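Local atomic coordinates of putative CRISPR-associated endoribonuclease-like protein Cas6nc (Pyrococcus horikoshii, PDB entry 3QJL), a protein that binds CRISPR RNA as a Cas6-family RAMP protein in a prokaryotic adaptive immune system that protects against mobile genetic elements. Residues L11-D16 with L109-G114; S38-I43 with I90-A95; G125-F130 with R212-E217; E178-R183 with E217-F222. All blocks are in the same frame, centred on the assembly; numbering follows the deposited sequence.

Interaction 1: residues L11-D16 with L109-G114; sequences LLPLKD and LSFLVG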
loop_
_atom_site.group_PDB
_atom_site.type_symbol
_atom_site.label_atom_id
_atom_site.label_comp_id
_atom_site.label_asym_id
_atom_site.label_seq_id
_atom_site.Cartn_x
_atom_site.Cartn_y
_atom_site.Cartn_z
ATOM N N LEU A 11 8.329 -17.948 15.674
ATOM C CA LEU A 11 9.705 -18.222 15.298
ATOM C C LEU A 11 10.650 -17.230 15.953
ATOM O O LEU A 11 10.311 -16.054 16.148
ATOM C CB LEU A 11 9.868 -18.187 13.787
ATOM C CG LEU A 11 9.069 -19.246 13.043
ATOM C CD1 LEU A 11 8.773 -18.772 11.659
ATOM C CD2 LEU A 11 9.821 -20.560 13.002
ATOM N N LEU A 12 11.831 -17.722 16.312
ATOM C CA LEU A 12 12.831 -16.912 16.986
ATOM C C LEU A 12 14.056 -16.781 16.103
ATOM O O LEU A 12 14.670 -17.787 15.745
ATOM C CB LEU A 12 13.198 -17.541 18.327
ATOM C CG LEU A 12 11.981 -17.914 19.183
ATOM C CD1 LEU A 12 12.271 -19.119 20.075
ATOM C CD2 LEU A 12 11.489 -16.731 20.007
ATOM N N PRO A 13 14.391 -15.542 15.713
ATOM C CA PRO A 13 15.582 -15.254 14.910
ATOM C C PRO A 13 16.810 -15.536 15.753
ATOM O O PRO A 13 16.861 -15.074 16.887
ATOM C CB PRO A 13 15.474 -13.750 14.644
ATOM C CG PRO A 13 14.081 -13.371 15.037
ATOM C CD PRO A 13 13.686 -14.316 16.108
ATOM N N LEU A 14 17.784 -16.260 15.217
ATOM C CA LEU A 14 18.904 -16.719 16.036
ATOM C C LEU A 14 19.932 -15.663 16.453
ATOM O O LEU A 14 20.233 -15.525 17.641
ATOM C CB LEU A 14 19.586 -17.937 15.406
ATOM C CG LEU A 14 18.709 -19.186 15.519
ATOM C CD1 LEU A 14 19.494 -20.458 15.209
ATOM C CD2 LEU A 14 18.087 -19.254 16.907
ATOM N N LYS A 15 20.479 -14.921 15.504
ATOM C CA LYS A 15 21.559 -14.016 15.867
ATOM C C LYS A 15 21.079 -12.585 16.059
ATOM O O LYS A 15 19.888 -12.305 15.924
ATOM C CB LYS A 15 22.686 -14.101 14.845
ATOM C CG LYS A 15 23.258 -15.501 14.744
ATOM C CD LYS A 15 24.507 -15.554 13.886
ATOM C CE LYS A 15 25.222 -16.880 14.082
ATOM N NZ LYS A 15 24.288 -18.035 13.937
ATOM N N ASP A 16 22.003 -11.693 16.408
ATOM C CA ASP A 16 21.684 -10.271 16.540
ATOM C C ASP A 16 21.573 -9.650 15.155
ATOM O O ASP A 16 22.168 -10.153 14.197
ATOM C CB ASP A 16 22.748 -9.527 17.359
ATOM C CG ASP A 16 23.119 -10.255 18.640
ATOM O OD1 ASP A 16 22.260 -10.356 19.549
ATOM O OD2 ASP A 16 24.279 -10.717 18.739
ATOM N N LEU A 109 19.458 -16.303 7.606
ATOM C CA LEU A 109 18.868 -16.204 8.930
ATOM C C LEU A 109 18.303 -17.549 9.361
ATOM O O LEU A 109 17.482 -18.127 8.656
ATOM C CB LEU A 109 17.764 -15.149 8.923
ATOM C CG LEU A 109 17.178 -14.757 10.273
ATOM C CD1 LEU A 109 18.276 -14.240 11.186
ATOM C CD2 LEU A 109 16.102 -13.709 10.084
ATOM N N SER A 110 18.750 -18.055 10.506
ATOM C CA SER A 110 18.198 -19.301 11.039
ATOM C C SER A 110 17.174 -19.017 12.128
ATOM O O SER A 110 17.432 -18.242 13.044
ATOM C CB SER A 110 19.303 -20.207 11.584
ATOM O OG SER A 110 20.076 -20.768 10.538
ATOM N N PHE A 111 15.998 -19.619 12.019
ATOM C CA PHE A 111 15.010 -19.465 13.073
ATOM C C PHE A 111 14.928 -20.720 13.927
ATOM O O PHE A 111 15.524 -21.750 13.607
ATOM C CB PHE A 111 13.633 -19.160 12.484
ATOM C CG PHE A 111 13.532 -17.804 11.841
ATOM C CD1 PHE A 111 13.691 -17.656 10.473
ATOM C CD2 PHE A 111 13.268 -16.678 12.607
ATOM C CE1 PHE A 111 13.593 -16.411 9.878
ATOM C CE2 PHE A 111 13.169 -15.429 12.022
ATOM C CZ PHE A 111 13.332 -15.295 10.654
ATOM N N LEU A 112 14.150 -20.627 14.999
ATOM C CA LEU A 112 13.937 -21.736 15.908
ATOM C C LEU A 112 12.476 -21.718 16.301
ATOM O O LEU A 112 12.002 -20.716 16.844
ATOM C CB LEU A 112 14.789 -21.533 17.150
ATOM C CG LEU A 112 15.303 -22.797 17.823
ATOM C CD1 LEU A 112 16.111 -23.613 16.819
ATOM C CD2 LEU A 112 16.138 -22.431 19.050
ATOM N N VAL A 113 11.756 -22.809 16.057
ATOM C CA VAL A 113 10.334 -22.806 16.369
ATOM C C VAL A 113 10.086 -22.673 17.868
ATOM O O VAL A 113 10.572 -23.471 18.665
ATOM C CB VAL A 113 9.628 -24.069 15.875
ATOM C CG1 VAL A 113 8.133 -23.948 16.105
ATOM C CG2 VAL A 113 9.927 -24.303 14.410
ATOM N N GLY A 114 9.322 -21.653 18.236
ATOM C CA GLY A 114 8.858 -21.477 19.598
ATOM C C GLY A 114 7.477 -22.082 19.607
ATOM O O GLY A 114 7.200 -22.983 18.816
#

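Interaction 2: residues S38-I43 with I90-A95; sequences SIEPTI and IIRAIA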
loop_
_atom_site.group_PDB
_atom_site.type_symbol
_atom_site.label_atom_id
_atom_site.label_comp_id
_atom_site.label_asym_id
_atom_site.label_seq_id
_atom_site.Cartn_x
_atom_site.Cartn_y
_atom_site.Cartn_z
ATOM N N SER A 38 8.902 -36.485 6.771
ATOM C CA SER A 38 9.601 -37.377 7.687
ATOM C C SER A 38 8.621 -38.187 8.547
ATOM O O SER A 38 8.872 -39.348 8.879
ATOM C CB SER A 38 10.536 -36.577 8.594
ATOM O OG SER A 38 11.591 -35.981 7.866
ATOM N N ILE A 39 7.507 -37.556 8.903
ATOM C CA ILE A 39 6.497 -38.161 9.762
ATOM C C ILE A 39 5.319 -38.719 8.956
ATOM O O ILE A 39 5.036 -39.906 9.011
ATOM C CB ILE A 39 5.984 -37.164 10.815
ATOM C CG1 ILE A 39 7.147 -36.399 11.438
ATOM C CG2 ILE A 39 5.225 -37.880 11.891
ATOM C CD1 ILE A 39 8.276 -37.287 11.867
ATOM N N GLU A 40 4.623 -37.859 8.219
ATOM C CA GLU A 40 3.425 -38.272 7.497
ATOM C C GLU A 40 3.594 -38.147 5.983
ATOM O O GLU A 40 3.004 -37.265 5.364
ATOM C CB GLU A 40 2.245 -37.407 7.931
ATOM C CG GLU A 40 1.972 -37.433 9.413
ATOM C CD GLU A 40 1.343 -38.741 9.857
ATOM O OE1 GLU A 40 1.032 -39.588 8.982
ATOM O OE2 GLU A 40 1.157 -38.919 11.083
ATOM N N PRO A 41 4.372 -39.055 5.376
ATOM C CA PRO A 41 4.695 -38.977 3.945
ATOM C C PRO A 41 3.436 -38.866 3.098
ATOM O O PRO A 41 3.443 -38.288 2.008
ATOM C CB PRO A 41 5.375 -40.326 3.666
ATOM C CG PRO A 41 5.880 -40.783 4.988
ATOM C CD PRO A 41 4.882 -40.290 5.996
ATOM N N THR A 42 2.360 -39.433 3.619
ATOM C CA THR A 42 1.099 -39.538 2.910
ATOM C C THR A 42 0.391 -38.186 2.920
ATOM O O THR A 42 -0.316 -37.825 1.977
ATOM C CB THR A 42 0.231 -40.647 3.559
ATOM O OG1 THR A 42 -1.154 -40.325 3.440
ATOM C CG2 THR A 42 0.571 -40.793 5.037
ATOM N N ILE A 43 0.596 -37.432 3.990
ATOM C CA ILE A 43 0.056 -36.083 4.074
ATOM C C ILE A 43 0.936 -35.099 3.305
ATOM O O ILE A 43 0.438 -34.178 2.648
ATOM C CB ILE A 43 -0.124 -35.650 5.536
ATOM C CG1 ILE A 43 -1.540 -36.000 5.989
ATOM C CG2 ILE A 43 0.160 -34.161 5.713
ATOM C CD1 ILE A 43 -1.876 -35.494 7.357
ATOM N N ILE A 90 -4.187 -32.355 8.377
ATOM C CA ILE A 90 -3.038 -31.625 7.830
ATOM C C ILE A 90 -2.420 -30.690 8.875
ATOM O O ILE A 90 -1.197 -30.634 9.035
ATOM C CB ILE A 90 -3.400 -30.835 6.572
ATOM C CG1 ILE A 90 -3.619 -31.777 5.392
ATOM C CG2 ILE A 90 -2.289 -29.894 6.228
ATOM C CD1 ILE A 90 -4.419 -31.161 4.269
ATOM N N ILE A 91 -3.266 -29.967 9.600
ATOM C CA ILE A 91 -2.776 -29.086 10.649
ATOM C C ILE A 91 -1.998 -29.858 11.710
ATOM O O ILE A 91 -0.871 -29.500 12.065
ATOM C CB ILE A 91 -3.921 -28.349 11.324
ATOM C CG1 ILE A 91 -4.687 -27.491 10.301
ATOM C CG2 ILE A 91 -3.382 -27.483 12.423
ATOM C CD1 ILE A 91 -3.795 -26.539 9.448
ATOM N N ARG A 92 -2.627 -30.930 12.197
ATOM C CA ARG A 92 -2.089 -31.828 13.215
ATOM C C ARG A 92 -0.687 -32.267 12.828
ATOM O O ARG A 92 0.264 -32.067 13.575
ATOM C CB ARG A 92 -3.010 -33.044 13.305
ATOM C CG ARG A 92 -3.175 -33.672 14.678
ATOM C CD ARG A 92 -2.305 -34.913 14.806
ATOM N NE ARG A 92 -1.773 -35.305 13.505
ATOM C CZ ARG A 92 -2.259 -36.299 12.767
ATOM N NH1 ARG A 92 -3.285 -37.018 13.229
ATOM N NH2 ARG A 92 -1.709 -36.573 11.576
ATOM N N ALA A 93 -0.564 -32.832 11.634
ATOM C CA ALA A 93 0.720 -33.287 11.108
ATOM C C ALA A 93 1.769 -32.187 10.956
ATOM O O ALA A 93 2.961 -32.446 11.059
ATOM C CB ALA A 93 0.518 -33.988 9.787
ATOM N N ILE A 94 1.344 -30.960 10.689
ATOM C CA ILE A 94 2.319 -29.891 10.522
ATOM C C ILE A 94 2.895 -29.495 11.877
ATOM O O ILE A 94 4.110 -29.346 12.035
ATOM C CB ILE A 94 1.727 -28.675 9.773
ATOM C CG1 ILE A 94 1.482 -29.039 8.309
ATOM C CG2 ILE A 94 2.656 -27.468 9.865
ATOM C CD1 ILE A 94 0.713 -27.979 7.523
ATOM N N ALA A 95 2.013 -29.334 12.856
ATOM C CA ALA A 95 2.438 -29.037 14.219
ATOM C C ALA A 95 3.519 -30.017 14.703
ATOM O O ALA A 95 4.571 -29.600 15.189
ATOM C CB ALA A 95 1.239 -29.061 15.151
#

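Interaction 3: residues G125-F130 with R212-E217; sequences GKENVF and RYAGSE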
loop_
_atom_site.group_PDB
_atom_site.type_symbol
_atom_site.label_atom_id
_atom_site.label_comp_id
_atom_site.label_asym_id
_atom_site.label_seq_id
_atom_site.Cartn_x
_atom_site.Cartn_y
_atom_site.Cartn_z
ATOM N N GLY A 125 -20.220 -14.256 7.807
ATOM C CA GLY A 125 -21.555 -13.747 7.536
ATOM C C GLY A 125 -21.973 -13.945 6.091
ATOM O O GLY A 125 -21.295 -14.639 5.325
ATOM N N LYS A 126 -23.067 -13.299 5.698
ATOM C CA LYS A 126 -23.482 -13.307 4.299
ATOM C C LYS A 126 -22.422 -12.616 3.456
ATOM O O LYS A 126 -22.068 -13.082 2.369
ATOM C CB LYS A 126 -24.838 -12.614 4.117
ATOM C CG LYS A 126 -26.028 -13.466 4.542
ATOM C CD LYS A 126 -26.988 -13.742 3.380
ATOM C CE LYS A 126 -27.724 -15.071 3.581
ATOM N NZ LYS A 126 -28.217 -15.242 4.978
ATOM N N GLU A 127 -21.926 -11.493 3.967
ATOM C CA GLU A 127 -20.822 -10.779 3.341
ATOM C C GLU A 127 -19.667 -10.654 4.313
ATOM O O GLU A 127 -19.865 -10.389 5.496
ATOM C CB GLU A 127 -21.252 -9.379 2.929
ATOM C CG GLU A 127 -22.106 -9.309 1.701
ATOM C CD GLU A 127 -22.724 -7.944 1.558
ATOM O OE1 GLU A 127 -22.577 -7.142 2.513
ATOM O OE2 GLU A 127 -23.349 -7.673 0.508
ATOM N N ASN A 128 -18.456 -10.819 3.806
ATOM C CA ASN A 128 -17.286 -10.718 4.647
ATOM C C ASN A 128 -16.242 -9.786 4.061
ATOM O O ASN A 128 -16.080 -9.717 2.841
ATOM C CB ASN A 128 -16.707 -12.105 4.849
ATOM C CG ASN A 128 -17.722 -13.060 5.449
ATOM O OD1 ASN A 128 -18.147 -12.883 6.592
ATOM N ND2 ASN A 128 -18.126 -14.067 4.680
ATOM N N VAL A 129 -15.552 -9.050 4.928
ATOM C CA VAL A 129 -14.468 -8.195 4.479
ATOM C C VAL A 129 -13.153 -8.841 4.806
ATOM O O VAL A 129 -12.752 -8.877 5.965
ATOM C CB VAL A 129 -14.487 -6.845 5.170
ATOM C CG1 VAL A 129 -13.340 -5.982 4.645
ATOM C CG2 VAL A 129 -15.822 -6.162 4.945
ATOM N N PHE A 130 -12.465 -9.328 3.783
ATOM C CA PHE A 130 -11.216 -10.034 3.988
ATOM C C PHE A 130 -10.066 -9.110 3.704
ATOM O O PHE A 130 -10.155 -8.247 2.834
ATOM C CB PHE A 130 -11.100 -11.235 3.055
ATOM C CG PHE A 130 -12.046 -12.348 3.368
ATOM C CD1 PHE A 130 -11.813 -13.192 4.439
ATOM C CD2 PHE A 130 -13.154 -12.567 2.577
ATOM C CE1 PHE A 130 -12.671 -14.231 4.712
ATOM C CE2 PHE A 130 -14.019 -13.587 2.852
ATOM C CZ PHE A 130 -13.778 -14.428 3.921
ATOM N N ARG A 212 -14.081 -7.189 -0.300
ATOM C CA ARG A 212 -15.336 -7.683 0.232
ATOM C C ARG A 212 -15.824 -8.828 -0.620
ATOM O O ARG A 212 -15.861 -8.731 -1.845
ATOM C CB ARG A 212 -16.413 -6.606 0.292
ATOM C CG ARG A 212 -17.793 -7.199 0.581
ATOM C CD ARG A 212 -18.860 -6.164 0.873
ATOM N NE ARG A 212 -18.441 -5.251 1.925
ATOM C CZ ARG A 212 -17.993 -4.024 1.688
ATOM N NH1 ARG A 212 -17.924 -3.581 0.436
ATOM N NH2 ARG A 212 -17.624 -3.238 2.695
ATOM N N TYR A 213 -16.187 -9.915 0.048
ATOM C CA TYR A 213 -16.655 -11.111 -0.607
ATOM C C TYR A 213 -18.155 -11.123 -0.462
ATOM O O TYR A 213 -18.669 -10.749 0.581
ATOM C CB TYR A 213 -16.063 -12.330 0.093
ATOM C CG TYR A 213 -16.496 -13.644 -0.498
ATOM C CD1 TYR A 213 -17.765 -14.156 -0.248
ATOM C CD2 TYR A 213 -15.641 -14.376 -1.305
ATOM C CE1 TYR A 213 -18.170 -15.360 -0.789
ATOM C CE2 TYR A 213 -16.035 -15.583 -1.847
ATOM C CZ TYR A 213 -17.301 -16.071 -1.588
ATOM O OH TYR A 213 -17.698 -17.273 -2.140
ATOM N N ALA A 214 -18.859 -11.527 -1.510
ATOM C CA ALA A 214 -20.301 -11.757 -1.425
ATOM C C ALA A 214 -20.662 -13.037 -2.191
ATOM O O ALA A 214 -19.895 -13.483 -3.044
ATOM C CB ALA A 214 -21.060 -10.575 -1.974
ATOM N N GLY A 215 -21.842 -13.597 -1.935
ATOM C CA GLY A 215 -22.228 -14.835 -2.587
ATOM C C GLY A 215 -21.892 -16.120 -1.868
ATOM O O GLY A 215 -21.960 -16.188 -0.642
ATOM N N SER A 216 -21.545 -17.152 -2.630
ATOM C CA SER A 216 -21.604 -18.528 -2.133
ATOM C C SER A 216 -20.975 -18.697 -0.759
ATOM O O SER A 216 -19.818 -18.346 -0.543
ATOM C CB SER A 216 -20.912 -19.456 -3.137
ATOM O OG SER A 216 -20.102 -20.408 -2.486
ATOM N N GLU A 217 -21.747 -19.267 0.161
ATOM C CA GLU A 217 -21.302 -19.401 1.539
ATOM C C GLU A 217 -20.314 -20.561 1.744
ATOM O O GLU A 217 -19.504 -20.534 2.668
ATOM C CB GLU A 217 -22.495 -19.519 2.486
ATOM C CG GLU A 217 -23.529 -18.403 2.313
ATOM C CD GLU A 217 -24.486 -18.281 3.505
ATOM O OE1 GLU A 217 -24.691 -19.290 4.225
ATOM O OE2 GLU A 217 -25.030 -17.170 3.719
#

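Interaction 4: residues E178-R183 with E217-F222; sequences ETPKDR and EEIARF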
loop_
_atom_site.group_PDB
_atom_site.type_symbol
_atom_site.label_atom_id
_atom_site.label_comp_id
_atom_site.label_asym_id
_atom_site.label_seq_id
_atom_site.Cartn_x
_atom_site.Cartn_y
_atom_site.Cartn_z
ATOM N N GLU A 178 -16.463 -32.874 -3.616
ATOM C CA GLU A 178 -17.678 -32.582 -4.371
ATOM C C GLU A 178 -17.678 -31.148 -4.908
ATOM O O GLU A 178 -16.857 -30.326 -4.507
ATOM C CB GLU A 178 -18.920 -32.832 -3.512
ATOM C CG GLU A 178 -19.184 -31.744 -2.485
ATOM C CD GLU A 178 -19.997 -32.243 -1.301
ATOM O OE1 GLU A 178 -20.773 -33.217 -1.466
ATOM O OE2 GLU A 178 -19.851 -31.663 -0.201
ATOM N N THR A 179 -18.583 -30.858 -5.836
ATOM C CA THR A 179 -18.731 -29.503 -6.351
ATOM C C THR A 179 -19.706 -28.756 -5.459
ATOM O O THR A 179 -20.687 -29.341 -5.010
ATOM C CB THR A 179 -19.247 -29.497 -7.800
ATOM O OG1 THR A 179 -19.553 -30.836 -8.202
ATOM C CG2 THR A 179 -18.195 -28.917 -8.740
ATOM N N PRO A 180 -19.444 -27.460 -5.200
ATOM C CA PRO A 180 -20.302 -26.660 -4.316
ATOM C C PRO A 180 -21.655 -26.395 -4.955
ATOM O O PRO A 180 -21.745 -26.231 -6.172
ATOM C CB PRO A 180 -19.542 -25.329 -4.177
ATOM C CG PRO A 180 -18.230 -25.520 -4.870
ATOM C CD PRO A 180 -18.413 -26.634 -5.845
ATOM N N LYS A 181 -22.697 -26.344 -4.136
ATOM C CA LYS A 181 -24.050 -26.141 -4.635
ATOM C C LYS A 181 -24.201 -24.735 -5.198
ATOM O O LYS A 181 -24.624 -24.559 -6.342
ATOM C CB LYS A 181 -25.079 -26.409 -3.529
ATOM C CG LYS A 181 -25.565 -27.862 -3.424
ATOM C CD LYS A 181 -24.424 -28.880 -3.297
ATOM C CE LYS A 181 -24.965 -30.317 -3.212
ATOM N NZ LYS A 181 -23.888 -31.351 -3.144
ATOM N N ASP A 182 -23.850 -23.729 -4.404
ATOM C CA ASP A 182 -23.807 -22.373 -4.928
ATOM C C ASP A 182 -22.392 -22.021 -5.388
ATOM O O ASP A 182 -21.464 -21.945 -4.576
ATOM C CB ASP A 182 -24.318 -21.345 -3.915
ATOM C CG ASP A 182 -24.295 -19.918 -4.477
ATOM O OD1 ASP A 182 -24.293 -19.767 -5.724
ATOM O OD2 ASP A 182 -24.278 -18.951 -3.683
ATOM N N ARG A 183 -22.236 -21.858 -6.701
ATOM C CA ARG A 183 -20.967 -21.449 -7.310
ATOM C C ARG A 183 -20.843 -19.965 -7.693
ATOM O O ARG A 183 -19.866 -19.566 -8.322
ATOM C CB ARG A 183 -20.627 -22.338 -8.499
ATOM C CG ARG A 183 -21.817 -23.088 -9.046
ATOM C CD ARG A 183 -21.378 -24.367 -9.727
ATOM N NE ARG A 183 -22.236 -25.496 -9.376
ATOM C CZ ARG A 183 -23.209 -25.968 -10.151
ATOM N NH1 ARG A 183 -23.449 -25.406 -11.333
ATOM N NH2 ARG A 183 -23.936 -27.007 -9.745
ATOM N N GLU A 217 -21.747 -19.267 0.161
ATOM C CA GLU A 217 -21.302 -19.401 1.539
ATOM C C GLU A 217 -20.314 -20.561 1.744
ATOM O O GLU A 217 -19.504 -20.534 2.668
ATOM C CB GLU A 217 -22.495 -19.519 2.486
ATOM C CG GLU A 217 -23.529 -18.403 2.313
ATOM C CD GLU A 217 -24.486 -18.281 3.505
ATOM O OE1 GLU A 217 -24.691 -19.290 4.225
ATOM O OE2 GLU A 217 -25.030 -17.170 3.719
ATOM N N GLU A 218 -20.359 -21.562 0.872
ATOM C CA GLU A 218 -19.382 -22.649 0.913
ATOM C C GLU A 218 -18.022 -22.296 0.308
ATOM O O GLU A 218 -16.986 -22.718 0.827
ATOM C CB GLU A 218 -19.930 -23.901 0.244
ATOM C CG GLU A 218 -21.256 -23.684 -0.435
ATOM C CD GLU A 218 -21.792 -24.955 -1.065
ATOM O OE1 GLU A 218 -21.356 -26.066 -0.666
ATOM O OE2 GLU A 218 -22.652 -24.838 -1.965
ATOM N N ILE A 219 -18.017 -21.544 -0.793
ATOM C CA ILE A 219 -16.757 -21.114 -1.399
ATOM C C ILE A 219 -16.043 -20.160 -0.450
ATOM O O ILE A 219 -14.818 -20.220 -0.311
ATOM C CB ILE A 219 -16.958 -20.477 -2.791
ATOM C CG1 ILE A 219 -17.336 -21.557 -3.805
ATOM C CG2 ILE A 219 -15.692 -19.756 -3.265
ATOM C CD1 ILE A 219 -17.816 -21.019 -5.122
ATOM N N ALA A 220 -16.814 -19.304 0.228
ATOM C CA ALA A 220 -16.260 -18.427 1.266
ATOM C C ALA A 220 -15.557 -19.227 2.369
ATOM O O ALA A 220 -14.420 -18.922 2.734
ATOM C CB ALA A 220 -17.338 -17.529 1.861
ATOM N N ARG A 221 -16.227 -20.249 2.900
ATOM C CA ARG A 221 -15.583 -21.104 3.887
ATOM C C ARG A 221 -14.323 -21.699 3.271
ATOM O O ARG A 221 -13.257 -21.719 3.898
ATOM C CB ARG A 221 -16.521 -22.208 4.395
ATOM C CG ARG A 221 -17.284 -21.843 5.677
ATOM C CD ARG A 221 -18.394 -22.850 6.045
ATOM N NE ARG A 221 -17.907 -24.214 6.280
ATOM C CZ ARG A 221 -17.672 -24.761 7.483
ATOM N NH1 ARG A 221 -17.859 -24.059 8.600
ATOM N NH2 ARG A 221 -17.245 -26.025 7.577
ATOM N N PHE A 222 -14.440 -22.161 2.030
ATOM C CA PHE A 222 -13.309 -22.806 1.369
ATOM C C PHE A 222 -12.089 -21.899 1.247
ATOM O O PHE A 222 -10.974 -22.311 1.552
ATOM C CB PHE A 222 -13.681 -23.353 -0.009
ATOM C CG PHE A 222 -12.578 -24.135 -0.642
ATOM C CD1 PHE A 222 -12.314 -25.433 -0.233
ATOM C CD2 PHE A 222 -11.776 -23.566 -1.603
ATOM C CE1 PHE A 222 -11.289 -26.154 -0.793
ATOM C CE2 PHE A 222 -10.747 -24.282 -2.166
ATOM C CZ PHE A 222 -10.503 -25.581 -1.763
#

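Interaction 1: residues L11-D16 with L109-G114
Leu11 and Leu12 of strand 5-13 face Val113 and Leu112 of strand 109-118 in an antiparallel pairing between neighbouring inner strands of the five-stranded sheet of the N-terminal half, where strand 5-13 ends. Leu11 and Val113 form a non-hydrogen-bonded pair. Next to it, Leu12 N donates to Leu112 O at 3.0 Å. The return bond, from Leu112 N to Leu12 O, is bent and weak. Beyond Pro13, whose nitrogen has no hydrogen to give, Leu14 N meets Ser110 O at 3.0 Å, and the two segments stay joined past Pro13. The strand order fits a ferredoxin-like fold: 5-13 and 109-118 would be the first and last strands of a beta-alpha-beta-beta-alpha-beta unit, lying side by side although 92 residues separate the two segments. On one face of the sheet Phe111 is the centre of the packing. Its chi1 (-69°) sets CG beside the backbone N, and the ring's CD2 and CE2 meet the partner strand. Leu11 CB approaches Phe111 CD2 obliquely at 3.9 Å, and Pro13 CG lies 3.8 Å from Phe111 CE2. Leu11 CD2 also touches Val113 CG2 at 4.0 Å. Val79 and Ile74 add further apolar contacts to Phe111. On the other face, Leu14 and Leu112 cross at about a right angle, Leu14 CD2 resting 4.0 Å from Leu112 CB, while Leu14 CD1 reaches Ser110 CB at 3.6 Å.

Interaction 2: residues S38-I43 with I90-A95
Ile43 lies against Ala93 where the start of helix 41-47 meets helix 88-100, and these two residues, with Glu40, carry most of the contact. The branch that touches is the long one of Ile43: its CD1 is anti to CA (chi2 -174°), which extends it to 3.7 Å from Ala93 CB. The same methyl comes within 4.0 Å of Ile90 N, and Ile43 CG2 makes a looser apolar contact with Ile90 CG1. Ala93 offers only a methyl group, and from its other neighbour across the contact, Glu40 CG approaches Ala93 CB at 3.8 Å. Glu40 is the N-cap residue of helix 41-47, and its CB is directed toward helix 88-100. A bend at chi2 (-73°) places CD near Arg92, and Glu40 OE2 and Arg92 NH2 are 3.7 Å apart. The two side chains cross at about a right angle and their flat groups are inclined by 29°. Val36 of helix 25-39 also packs on Ile43, while Ile90 continues the apolar layer to Leu46 and Leu47, so these helices gather on one side of the N-terminal sheet. No hydrogen bond links the two segments: OE2 lies well outside the guanidinium plane and the salt bridge is long. Cohesion therefore comes mainly from aliphatic packing, with a charge attraction at the more exposed margin that is probably modest and weakly directional.

Interaction 3: residues G125-F130 with R212-E217
Backbone bonds join Asn128 and Tyr213 as a hydrogen-bonded antiparallel pair. Tyr213 N bonds Asn128 O at 2.8 Å, and Asn128 N donates to Tyr213 O at 3.2 Å. Side-chain polar bonds hold both flanks: Asn128 OD1 accepts Gly125 N at 2.8 Å, in plane on a lone pair, which ties the preceding turn to the strand, and Tyr213 OH donates to Ser216 O. Among apolar contacts, Phe130 and Tyr213 lie side by side and point the same way. The edge of the Phe130 ring, at CE2, meets Tyr213 CB at 3.7 Å. Alongside, Glu127 CG rests 4.0 Å from Ala214 CB. Charge contacts are loose. Lys126 NZ and Glu217 OE2 form a long salt bridge of 3.9 Å, while the Glu127 carboxylate is merely near Arg212, whose guanidinium has Val129 CG2 lying obliquely to it. Val129 also packs on a cytosine base of the bound RNA, and Ile242 flanks it in the sheet. Strand 128-132 thus runs between 204-215 and 239-242, the placing of the first strand in a ferredoxin-like fold, here in the C-terminal half of a Cas6-family RAMP protein.

Interaction 4: residues E178-R183 with E217-F222
Glu218 brings its carboxylate up to the N-H side of the peptide between Pro180 and Lys181, with OE2 lying 3.5 Å from Pro180 C. The chain is stretched beyond CG (chi2 -179°), carrying CD out from helix 217-226 to the loop. There OE2 is shared by two successive backbone N-H groups: Asp182 N donates at 2.9 Å with an angle of 155°, meeting OE2 nearly along its C-O axis, while the bond from Lys181 N is strongly bent and weak. The pair of donors probably favours the charged carboxylate. In the ferredoxin-like C-terminal half, the loop 178-183 leads from helix 160-176 to strand 185-189, so the contact ties this connection to the first turn of the second helix. Ser216, the N-cap of that helix, bonds Ile219 N and weakly Asp182 O. Ile219 supplies the apolar part. Its CG1 lies 4.2 Å from Pro180 CG, the two side chains crossing obliquely, and its CD1 sits 3.8 Å from Asp182 O and 3.9 Å from Arg183 CA. Within the loop, Arg183 NE makes a weak bond to Pro180 O, in the guanidinium plane, and Asp182 OD1 accepts the N-H of Asp184. Tyr172 of helix 160-176 packs against both Pro180 and Glu218.

From the N terminus, interaction 1 closes the longest loop, bringing the first strand of the N-terminal half beside the last. Interaction 2 is nested inside that loop and joins helices 41-47 and 88-100, its nearest atoms about 7 Å from those of interaction 1. After strand 109-118 the chain enters the C-terminal half, where interaction 3 pairs strands 128-132 and 204-215. Interaction 4 crosses it along the chain, linking the loop before strand 185-189 to helix 217-226. These two share Glu217 and touch directly, as where Tyr213 OH packs on Ile219 CB. Interactions 1 and 3 lie on opposite sides of the chain's centre, one in each half.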